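Local coordinates for regulatory protein SdiA (Escherichia coli, PDB 4LGW) that activates transcription from a promoter upstream of the ftsQAZ cell-division genes and senses autoinducers made by other bacteria, at residues H48-T53 with M174-N179; V119-M124 with E149-M154; E65-Y70 with R111-R116. All coordinates share one frame; numbering follows the deposited sequence.

Contact 1: residues H48-T53 with M174-N179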
loop_
_atom_site.group_PDB
_atom_site.type_symbol
_atom_site.label_atom_id
_atom_site.label_comp_id
_atom_site.label_asym_id
_atom_site.label_seq_id
_atom_site.Cartn_x
_atom_site.Cartn_y
_atom_site.Cartn_z
ATOM N N HIS A 48 -7.519 8.752 -5.054
ATOM C CA HIS A 48 -6.465 9.294 -4.215
ATOM C C HIS A 48 -6.815 9.204 -2.737
ATOM O O HIS A 48 -7.982 9.171 -2.393
ATOM C CB HIS A 48 -6.187 10.734 -4.617
ATOM C CG HIS A 48 -5.450 10.859 -5.912
ATOM N ND1 HIS A 48 -5.951 10.372 -7.101
ATOM C CD2 HIS A 48 -4.243 11.395 -6.204
ATOM C CE1 HIS A 48 -5.081 10.601 -8.069
ATOM N NE2 HIS A 48 -4.039 11.224 -7.552
ATOM N N PRO A 49 -5.804 9.164 -1.852
ATOM C CA PRO A 49 -6.119 9.214 -0.421
ATOM C C PRO A 49 -6.536 10.613 0.030
ATOM O O PRO A 49 -7.156 10.741 1.083
ATOM C CB PRO A 49 -4.810 8.826 0.246
ATOM C CG PRO A 49 -3.760 9.310 -0.731
ATOM C CD PRO A 49 -4.348 9.096 -2.099
ATOM N N VAL A 50 -6.203 11.648 -0.749
ATOM C CA VAL A 50 -6.584 13.024 -0.401
ATOM C C VAL A 50 -7.208 13.754 -1.574
ATOM O O VAL A 50 -6.944 13.392 -2.725
ATOM C CB VAL A 50 -5.381 13.841 0.075
ATOM C CG1 VAL A 50 -4.948 13.368 1.435
ATOM C CG2 VAL A 50 -4.254 13.733 -0.913
ATOM N N PRO A 51 -8.017 14.801 -1.307
ATOM C CA PRO A 51 -8.528 15.297 -0.011
ATOM C C PRO A 51 -9.302 14.227 0.748
ATOM O O PRO A 51 -9.984 13.418 0.141
ATOM C CB PRO A 51 -9.479 16.433 -0.421
ATOM C CG PRO A 51 -8.949 16.891 -1.728
ATOM C CD PRO A 51 -8.455 15.663 -2.421
ATOM N N PHE A 52 -9.202 14.236 2.071
ATOM C CA PHE A 52 -9.818 13.205 2.906
ATOM C C PHE A 52 -11.330 13.216 2.782
ATOM O O PHE A 52 -12.025 12.219 3.021
ATOM C CB PHE A 52 -9.418 13.427 4.355
ATOM C CG PHE A 52 -7.961 13.193 4.611
ATOM C CD1 PHE A 52 -7.456 11.904 4.688
ATOM C CD2 PHE A 52 -7.095 14.255 4.766
ATOM C CE1 PHE A 52 -6.129 11.688 4.911
ATOM C CE2 PHE A 52 -5.766 14.048 4.996
ATOM C CZ PHE A 52 -5.277 12.768 5.066
ATOM N N THR A 53 -11.825 14.359 2.355
ATOM C CA THR A 53 -13.191 14.715 2.576
ATOM C C THR A 53 -13.923 14.556 1.243
ATOM O O THR A 53 -15.136 14.347 1.194
ATOM C CB THR A 53 -13.202 16.122 3.200
ATOM O OG1 THR A 53 -14.387 16.306 3.968
ATOM C CG2 THR A 53 -13.017 17.231 2.173
ATOM N N MET A 174 -0.412 11.224 -9.333
ATOM C CA MET A 174 0.364 12.044 -8.403
ATOM C C MET A 174 -0.492 12.680 -7.325
ATOM O O MET A 174 -1.558 13.225 -7.588
ATOM C CB MET A 174 1.190 13.112 -9.135
ATOM C CG MET A 174 2.360 12.545 -9.972
ATOM S SD MET A 174 3.226 11.062 -9.329
ATOM C CE MET A 174 4.526 11.795 -8.313
ATOM N N THR A 175 -0.010 12.574 -6.093
ATOM C CA THR A 175 -0.667 13.210 -4.957
ATOM C C THR A 175 -0.082 14.602 -4.878
ATOM O O THR A 175 0.907 14.885 -5.552
ATOM C CB THR A 175 -0.406 12.437 -3.641
ATOM O OG1 THR A 175 0.993 12.175 -3.503
ATOM C CG2 THR A 175 -1.175 11.117 -3.631
ATOM N N PRO A 176 -0.674 15.475 -4.044
ATOM C CA PRO A 176 -0.140 16.828 -3.960
ATOM C C PRO A 176 1.338 16.767 -3.579
ATOM O O PRO A 176 1.717 15.985 -2.688
ATOM C CB PRO A 176 -0.973 17.450 -2.835
ATOM C CG PRO A 176 -2.260 16.654 -2.800
ATOM C CD PRO A 176 -1.814 15.270 -3.123
ATOM N N GLU A 177 2.178 17.546 -4.252
ATOM C CA GLU A 177 3.596 17.466 -3.956
ATOM C C GLU A 177 4.000 18.238 -2.724
ATOM O O GLU A 177 3.493 19.308 -2.443
ATOM C CB GLU A 177 4.475 17.827 -5.150
ATOM C CG GLU A 177 4.295 19.220 -5.704
ATOM C CD GLU A 177 5.612 19.810 -6.256
ATOM O OE1 GLU A 177 5.569 20.984 -6.726
ATOM O OE2 GLU A 177 6.675 19.115 -6.204
ATOM N N MET A 178 4.934 17.651 -1.997
ATOM C CA MET A 178 5.394 18.178 -0.743
ATOM C C MET A 178 6.903 18.146 -0.775
ATOM O O MET A 178 7.555 17.290 -0.182
ATOM C CB MET A 178 4.829 17.347 0.411
ATOM C CG MET A 178 3.340 17.589 0.609
ATOM S SD MET A 178 2.578 16.704 1.962
ATOM C CE MET A 178 1.722 15.449 1.030
ATOM N N ASN A 179 7.458 19.095 -1.508
ATOM C CA ASN A 179 8.884 19.188 -1.669
ATOM C C ASN A 179 9.479 19.781 -0.375
ATOM O O ASN A 179 9.756 20.991 -0.306
ATOM C CB ASN A 179 9.159 20.036 -2.921
ATOM C CG ASN A 179 10.638 20.133 -3.269
ATOM O OD1 ASN A 179 11.457 19.273 -2.912
ATOM N ND2 ASN A 179 10.986 21.188 -3.988
#
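The loop 48-53 and the extended linker 174-179 come alongside each other with the CA atoms of H48 and T175 7.0 Å apart, and neither segment has regular secondary structure. The one polar link is a weak hydrogen bond from NE2 of H48 to the backbone O of M174, 3.2 Å long and clearly bent, with an N-H...O angle of 132°. The carbonyl oxygen meets the imidazole at its edge, close to the ring plane. H48 reaches the linker because its CG is turned anti to its own carbonyl carbon (chi1 -74°), while the other nitrogen, ND1, makes a weak hydrogen bond to K56 O. Both nitrogens thus have backbone partners, though weak ones, which probably limit rotation of the imidazole only modestly.

Beyond this polar edge, along both chains, the contact becomes apolar. The methyl CG2 of T175 lies 4.0 Å from CD2 of H48 and 4.1 Å from CD of P49, so it bridges the imidazole and the first proline ring. Farther along, CG2 of V50 touches the P176 ring at CD, 3.6 Å away, and the two side chains meet at a slant.

The arrangement illustrates how a multidomain regulator can join its parts: a loop of the autoinducer-binding domain packs against a segment of the LuxR-type DNA-binding region. The loop connects strands 41-47 and 57-61, whereas the linker runs between helices 147-167 and 182-192; V50 and F52 also pack on helix 227-236, and F52 reaches A192 of the second subunit.

Contact 2: residues V119-M124 with E149-M154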
loop_
_atom_site.group_PDB
_atom_site.type_symbol
_atom_site.label_atom_id
_atom_site.label_comp_id
_atom_site.label_asym_id
_atom_site.label_seq_id
_atom_site.Cartn_x
_atom_site.Cartn_y
_atom_site.Cartn_z
ATOM N N VAL A 119 -14.414 -6.911 -15.987
ATOM C CA VAL A 119 -13.463 -7.424 -15.034
ATOM C C VAL A 119 -12.569 -6.273 -14.587
ATOM O O VAL A 119 -12.173 -5.418 -15.396
ATOM C CB VAL A 119 -12.640 -8.589 -15.627
ATOM C CG1 VAL A 119 -11.771 -8.127 -16.749
ATOM C CG2 VAL A 119 -11.811 -9.250 -14.551
ATOM N N THR A 120 -12.279 -6.226 -13.290
ATOM C CA THR A 120 -11.320 -5.243 -12.818
ATOM C C THR A 120 -10.276 -5.776 -11.835
ATOM O O THR A 120 -10.470 -6.810 -11.177
ATOM C CB THR A 120 -11.981 -3.867 -12.476
ATOM O OG1 THR A 120 -11.413 -3.312 -11.286
ATOM C CG2 THR A 120 -13.445 -3.977 -12.342
ATOM N N GLN A 121 -9.133 -5.102 -11.803
ATOM C CA GLN A 121 -8.034 -5.499 -10.933
ATOM C C GLN A 121 -7.499 -4.293 -10.219
ATOM O O GLN A 121 -7.274 -3.260 -10.839
ATOM C CB GLN A 121 -6.920 -6.116 -11.745
ATOM C CG GLN A 121 -7.041 -7.597 -11.851
ATOM C CD GLN A 121 -6.208 -8.300 -10.837
ATOM O OE1 GLN A 121 -6.448 -9.434 -10.537
ATOM N NE2 GLN A 121 -5.229 -7.629 -10.304
ATOM N N TYR A 122 -7.284 -4.402 -8.920
ATOM C CA TYR A 122 -6.815 -3.226 -8.229
ATOM C C TYR A 122 -5.523 -3.451 -7.477
ATOM O O TYR A 122 -5.075 -4.592 -7.285
ATOM C CB TYR A 122 -7.902 -2.619 -7.335
ATOM C CG TYR A 122 -7.771 -2.969 -5.886
ATOM C CD1 TYR A 122 -7.294 -2.037 -4.965
ATOM C CD2 TYR A 122 -8.104 -4.238 -5.435
ATOM C CE1 TYR A 122 -7.161 -2.362 -3.625
ATOM C CE2 TYR A 122 -7.985 -4.576 -4.102
ATOM C CZ TYR A 122 -7.521 -3.633 -3.213
ATOM O OH TYR A 122 -7.413 -3.987 -1.914
ATOM N N LEU A 123 -4.956 -2.327 -7.048
ATOM C CA LEU A 123 -3.650 -2.258 -6.445
ATOM C C LEU A 123 -3.599 -0.973 -5.618
ATOM O O LEU A 123 -4.085 0.078 -6.076
ATOM C CB LEU A 123 -2.628 -2.178 -7.575
ATOM C CG LEU A 123 -1.229 -2.653 -7.244
ATOM C CD1 LEU A 123 -0.228 -1.554 -7.391
ATOM C CD2 LEU A 123 -1.189 -3.310 -5.851
ATOM N N MET A 124 -3.033 -1.032 -4.408
ATOM C CA MET A 124 -2.718 0.207 -3.681
ATOM C C MET A 124 -1.298 0.563 -4.059
ATOM O O MET A 124 -0.428 -0.284 -4.033
ATOM C CB MET A 124 -2.871 0.040 -2.172
ATOM C CG MET A 124 -2.581 1.330 -1.375
ATOM S SD MET A 124 -2.654 1.228 0.451
ATOM C CE MET A 124 -1.605 -0.172 0.806
ATOM N N GLU A 149 -4.822 -17.229 -15.346
ATOM C CA GLU A 149 -4.019 -16.502 -16.321
ATOM C C GLU A 149 -4.446 -15.033 -16.406
ATOM O O GLU A 149 -3.605 -14.131 -16.428
ATOM C CB GLU A 149 -4.124 -17.164 -17.699
ATOM C CG GLU A 149 -3.156 -16.600 -18.734
ATOM C CD GLU A 149 -3.576 -16.867 -20.182
ATOM O OE1 GLU A 149 -3.496 -15.928 -21.018
ATOM O OE2 GLU A 149 -3.976 -18.015 -20.487
ATOM N N LEU A 150 -5.753 -14.796 -16.457
ATOM C CA LEU A 150 -6.278 -13.448 -16.604
ATOM C C LEU A 150 -5.812 -12.634 -15.407
ATOM O O LEU A 150 -5.199 -11.560 -15.539
ATOM C CB LEU A 150 -7.809 -13.482 -16.674
ATOM C CG LEU A 150 -8.525 -12.143 -16.870
ATOM C CD1 LEU A 150 -8.187 -11.535 -18.224
ATOM C CD2 LEU A 150 -10.023 -12.304 -16.685
ATOM N N GLN A 151 -6.085 -13.200 -14.243
ATOM C CA GLN A 151 -5.724 -12.638 -12.972
ATOM C C GLN A 151 -4.271 -12.182 -12.920
ATOM O O GLN A 151 -3.973 -11.005 -12.669
ATOM C CB GLN A 151 -5.923 -13.714 -11.944
ATOM C CG GLN A 151 -6.515 -13.199 -10.703
ATOM C CD GLN A 151 -7.118 -14.298 -9.903
ATOM O OE1 GLN A 151 -7.764 -15.197 -10.446
ATOM N NE2 GLN A 151 -6.907 -14.247 -8.599
ATOM N N LEU A 152 -3.363 -13.122 -13.155
ATOM C CA LEU A 152 -1.960 -12.799 -13.095
ATOM C C LEU A 152 -1.548 -11.784 -14.132
ATOM O O LEU A 152 -0.712 -10.929 -13.850
ATOM C CB LEU A 152 -1.096 -14.041 -13.191
ATOM C CG LEU A 152 -0.540 -14.514 -11.848
ATOM C CD1 LEU A 152 -1.580 -15.239 -10.999
ATOM C CD2 LEU A 152 0.599 -15.439 -12.155
ATOM N N LYS A 153 -2.124 -11.848 -15.327
ATOM C CA LYS A 153 -1.756 -10.869 -16.336
ATOM C C LYS A 153 -2.224 -9.463 -15.927
ATOM O O LYS A 153 -1.502 -8.477 -16.093
ATOM C CB LYS A 153 -2.280 -11.274 -17.703
ATOM C CG LYS A 153 -1.420 -12.335 -18.385
ATOM C CD LYS A 153 -2.107 -12.839 -19.647
ATOM C CE LYS A 153 -1.145 -13.398 -20.678
ATOM N NZ LYS A 153 -1.905 -13.886 -21.869
ATOM N N MET A 154 -3.419 -9.380 -15.362
ATOM C CA MET A 154 -3.978 -8.091 -14.990
ATOM C C MET A 154 -3.235 -7.490 -13.813
ATOM O O MET A 154 -3.052 -6.280 -13.735
ATOM C CB MET A 154 -5.468 -8.227 -14.691
ATOM C CG MET A 154 -6.286 -8.491 -15.924
ATOM S SD MET A 154 -8.036 -8.224 -15.638
ATOM C CE MET A 154 -8.143 -6.435 -15.780
#
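Apolar packing between V119, L150 and M154 supplies one part of this contact, in which a strand meets the helix lying across its sheet. The two methyls of V119 divide the work. CG1 faces the thioether of M154, its SD 3.9 Å away, and these side chains approach tip to tip; CG2 lies 4.1 Å from CD2 of L150, the two side chains sliding past each other in opposite directions. A bend at chi3 (80°) folds the methyl CE of M154 back toward V119, within 4.1 Å of its CG1.

The axes of strand 119-124 and helix 149-154 approach to 9.1 Å, and their chain directions differ by 43°. This is the interface between the sheet and one helical layer of the alpha-beta-alpha sandwich of the autoinducer-binding domain, related to the GAF fold: helix 147-167 covers a face of the antiparallel sheet from which V119 and Q121 project toward the helix, while T120 and Y122 point away from it. F135 on strand 130-137 extends the same surface beneath M154.

Van der Waals contact by a polar side chain makes up the remainder. The aliphatic part of Q121 lies obliquely against M154, CG of the glutamine meeting CB of the methionine. Bent at chi2, Q121 carries its amide toward Q151, where OE1 comes 3.8 Å from the side-chain CG; the two side chains cross at about a right angle, their amide planes 40° apart. The same OE1 takes a weak hydrogen bond from ND1 of H92 on the adjoining edge strand 92-94.

Contact 3: residues E65-Y70 with R111-R116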
loop_
_atom_site.group_PDB
_atom_site.type_symbol
_atom_site.label_atom_id
_atom_site.label_comp_id
_atom_site.label_asym_id
_atom_site.label_seq_id
_atom_site.Cartn_x
_atom_site.Cartn_y
_atom_site.Cartn_z
ATOM N N GLU A 65 -17.394 7.814 -25.025
ATOM C CA GLU A 65 -17.408 9.111 -24.368
ATOM C C GLU A 65 -18.788 9.466 -23.777
ATOM O O GLU A 65 -18.878 10.060 -22.688
ATOM C CB GLU A 65 -16.895 10.168 -25.341
ATOM C CG GLU A 65 -17.073 11.600 -24.890
ATOM C CD GLU A 65 -17.037 12.557 -26.063
ATOM O OE1 GLU A 65 -15.940 12.728 -26.666
ATOM O OE2 GLU A 65 -18.115 13.117 -26.383
ATOM N N ALA A 66 -19.856 9.066 -24.467
ATOM C CA ALA A 66 -21.216 9.237 -23.946
ATOM C C ALA A 66 -21.424 8.518 -22.628
ATOM O O ALA A 66 -22.119 9.035 -21.761
ATOM C CB ALA A 66 -22.250 8.768 -24.952
ATOM N N TRP A 67 -20.839 7.323 -22.480
ATOM C CA TRP A 67 -20.880 6.597 -21.197
ATOM C C TRP A 67 -20.129 7.325 -20.095
ATOM O O TRP A 67 -20.617 7.399 -18.965
ATOM C CB TRP A 67 -20.373 5.167 -21.323
ATOM C CG TRP A 67 -20.284 4.433 -20.009
ATOM C CD1 TRP A 67 -19.155 3.874 -19.460
ATOM C CD2 TRP A 67 -21.345 4.182 -19.073
ATOM N NE1 TRP A 67 -19.449 3.289 -18.249
ATOM C CE2 TRP A 67 -20.783 3.461 -17.985
ATOM C CE3 TRP A 67 -22.714 4.487 -19.044
ATOM C CZ2 TRP A 67 -21.547 3.037 -16.885
ATOM C CZ3 TRP A 67 -23.479 4.070 -17.938
ATOM C CH2 TRP A 67 -22.889 3.351 -16.879
ATOM N N VAL A 68 -18.964 7.883 -20.404
ATOM C CA VAL A 68 -18.280 8.661 -19.385
ATOM C C VAL A 68 -19.165 9.817 -18.873
ATOM O O VAL A 68 -19.317 9.984 -17.664
ATOM C CB VAL A 68 -16.895 9.152 -19.825
ATOM C CG1 VAL A 68 -16.322 10.074 -18.768
ATOM C CG2 VAL A 68 -15.966 7.964 -20.064
ATOM N N SER A 69 -19.772 10.576 -19.786
ATOM C CA SER A 69 -20.651 11.698 -19.410
ATOM C C SER A 69 -21.860 11.261 -18.620
ATOM O O SER A 69 -22.220 11.907 -17.651
ATOM C CB SER A 69 -21.130 12.460 -20.634
ATOM O OG SER A 69 -20.015 12.772 -21.433
ATOM N N TYR A 70 -22.491 10.176 -19.028
ATOM C CA TYR A 70 -23.681 9.722 -18.351
ATOM C C TYR A 70 -23.342 9.246 -16.931
ATOM O O TYR A 70 -23.994 9.639 -15.949
ATOM C CB TYR A 70 -24.335 8.616 -19.165
ATOM C CG TYR A 70 -25.662 8.186 -18.622
ATOM C CD1 TYR A 70 -26.837 8.789 -19.058
ATOM C CD2 TYR A 70 -25.748 7.182 -17.662
ATOM C CE1 TYR A 70 -28.066 8.402 -18.566
ATOM C CE2 TYR A 70 -26.964 6.787 -17.156
ATOM C CZ TYR A 70 -28.124 7.401 -17.619
ATOM O OH TYR A 70 -29.343 7.017 -17.112
ATOM N N ARG A 111 -25.150 -1.535 -19.370
ATOM C CA ARG A 111 -25.591 -2.422 -20.463
ATOM C C ARG A 111 -26.158 -1.612 -21.626
ATOM O O ARG A 111 -25.932 -1.935 -22.800
ATOM C CB ARG A 111 -26.646 -3.405 -19.974
ATOM C CG ARG A 111 -26.319 -3.982 -18.626
ATOM C CD ARG A 111 -25.994 -5.454 -18.683
ATOM N NE ARG A 111 -27.189 -6.252 -18.423
ATOM C CZ ARG A 111 -27.279 -7.562 -18.625
ATOM N NH1 ARG A 111 -26.246 -8.253 -19.107
ATOM N NH2 ARG A 111 -28.415 -8.184 -18.347
ATOM N N ALA A 112 -26.883 -0.549 -21.289
ATOM C CA ALA A 112 -27.508 0.301 -22.293
ATOM C C ALA A 112 -26.469 1.034 -23.151
ATOM O O ALA A 112 -26.774 1.467 -24.265
ATOM C CB ALA A 112 -28.494 1.287 -21.640
ATOM N N HIS A 113 -25.248 1.165 -22.639
ATOM C CA HIS A 113 -24.189 1.767 -23.407
ATOM C C HIS A 113 -23.279 0.688 -23.943
ATOM O O HIS A 113 -22.217 0.973 -24.505
ATOM C CB HIS A 113 -23.411 2.748 -22.558
ATOM C CG HIS A 113 -24.190 3.961 -22.184
ATOM N ND1 HIS A 113 -25.320 3.902 -21.394
ATOM C CD2 HIS A 113 -24.004 5.269 -22.486
ATOM C CE1 HIS A 113 -25.798 5.126 -21.227
ATOM N NE2 HIS A 113 -25.019 5.972 -21.880
ATOM N N GLY A 114 -23.688 -0.558 -23.747
ATOM C CA GLY A 114 -22.990 -1.686 -24.344
ATOM C C GLY A 114 -21.804 -2.266 -23.593
ATOM O O GLY A 114 -20.988 -2.964 -24.182
ATOM N N LEU A 115 -21.697 -1.999 -22.297
ATOM C CA LEU A 115 -20.707 -2.686 -21.461
ATOM C C LEU A 115 -21.381 -3.935 -20.917
ATOM O O LEU A 115 -22.079 -3.860 -19.906
ATOM C CB LEU A 115 -20.256 -1.784 -20.312
ATOM C CG LEU A 115 -19.267 -0.650 -20.581
ATOM C CD1 LEU A 115 -19.505 0.088 -21.870
ATOM C CD2 LEU A 115 -19.332 0.323 -19.447
ATOM N N ARG A 116 -21.199 -5.070 -21.590
ATOM C CA ARG A 116 -21.915 -6.297 -21.220
ATOM C C ARG A 116 -21.170 -7.176 -20.232
ATOM O O ARG A 116 -21.779 -7.741 -19.324
ATOM C CB ARG A 116 -22.259 -7.150 -22.449
ATOM C CG ARG A 116 -23.563 -6.801 -23.110
ATOM C CD ARG A 116 -24.405 -8.062 -23.376
ATOM N NE ARG A 116 -25.851 -7.832 -23.207
ATOM C CZ ARG A 116 -26.456 -6.636 -23.123
ATOM N NH1 ARG A 116 -25.770 -5.493 -23.201
ATOM N NH2 ARG A 116 -27.772 -6.581 -22.965
#
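The Schellman motif that ends helix 104-112 contributes H113 to an aromatic cluster with W67 and Y70, showing how the turn that stops one helix can present a ring to another. G114, with positive phi, is the C-prime residue, and the motif's two backbone bonds run from G114 N to R111 O and from L115 N to A110 O. On either side of this glycine, H113 and L115 project toward helix 65-73 and hold W67 at two places.

The benzo part of the indole turns its edge to the face of H113. CE3 of W67 sits 3.5 Å above the imidazole plane, over the middle of the ring, the centroids are 4.9 Å apart and the planes are inclined at 54°, an edge-to-face pair. The indole extends there with CG anti to the backbone N (chi1 175°). At its pyrrole end, a methyl of L115 lies over one face, CD2 being 3.6 Å from CD1 of W67.

Y70, one helical turn on, adds a third ring. Its plane is 45° from that of H113, and CE1 of the histidine stands 4.0 Å above the phenol ring, displaced toward the rim. A hydrogen bond between ND1 of H113 and the backbone O of A109 fixes the imidazole against its own helix.

NE1 of W67 bonds a glycerol, probably from the crystallisation liquor, which may mark a pocket beside the indole. Around the contact, L106, A109 and A110 of helix 104-112 also pack on W67, Y63 meets its ring edge-to-face, and V68, pointing away from residues 111-116, packs on F59 and T61 of strand 57-61.

How the contacts relate
Along the chain, contact 3 closes before contact 2 opens, and both are nested in the long loop closed by contact 1. Contacts 2 and 3 belong to the autoinducer-binding domain, with centres about 22 Å apart; the end of helix 104-112 in contact 3 leads through the turn 113-116 into strand 117-124 of contact 2. Contact 1 lies across the chain's centre from contact 2, with about 25 Å between their centres and about 30 Å between those of contacts 1 and 3. It joins a loop of the sensing domain to residues 174-179 of the LuxR-type DNA-binding region. Residues of contacts 1 and 2 also touch the second subunit, whereas no other chain of the assembly touches contact 3.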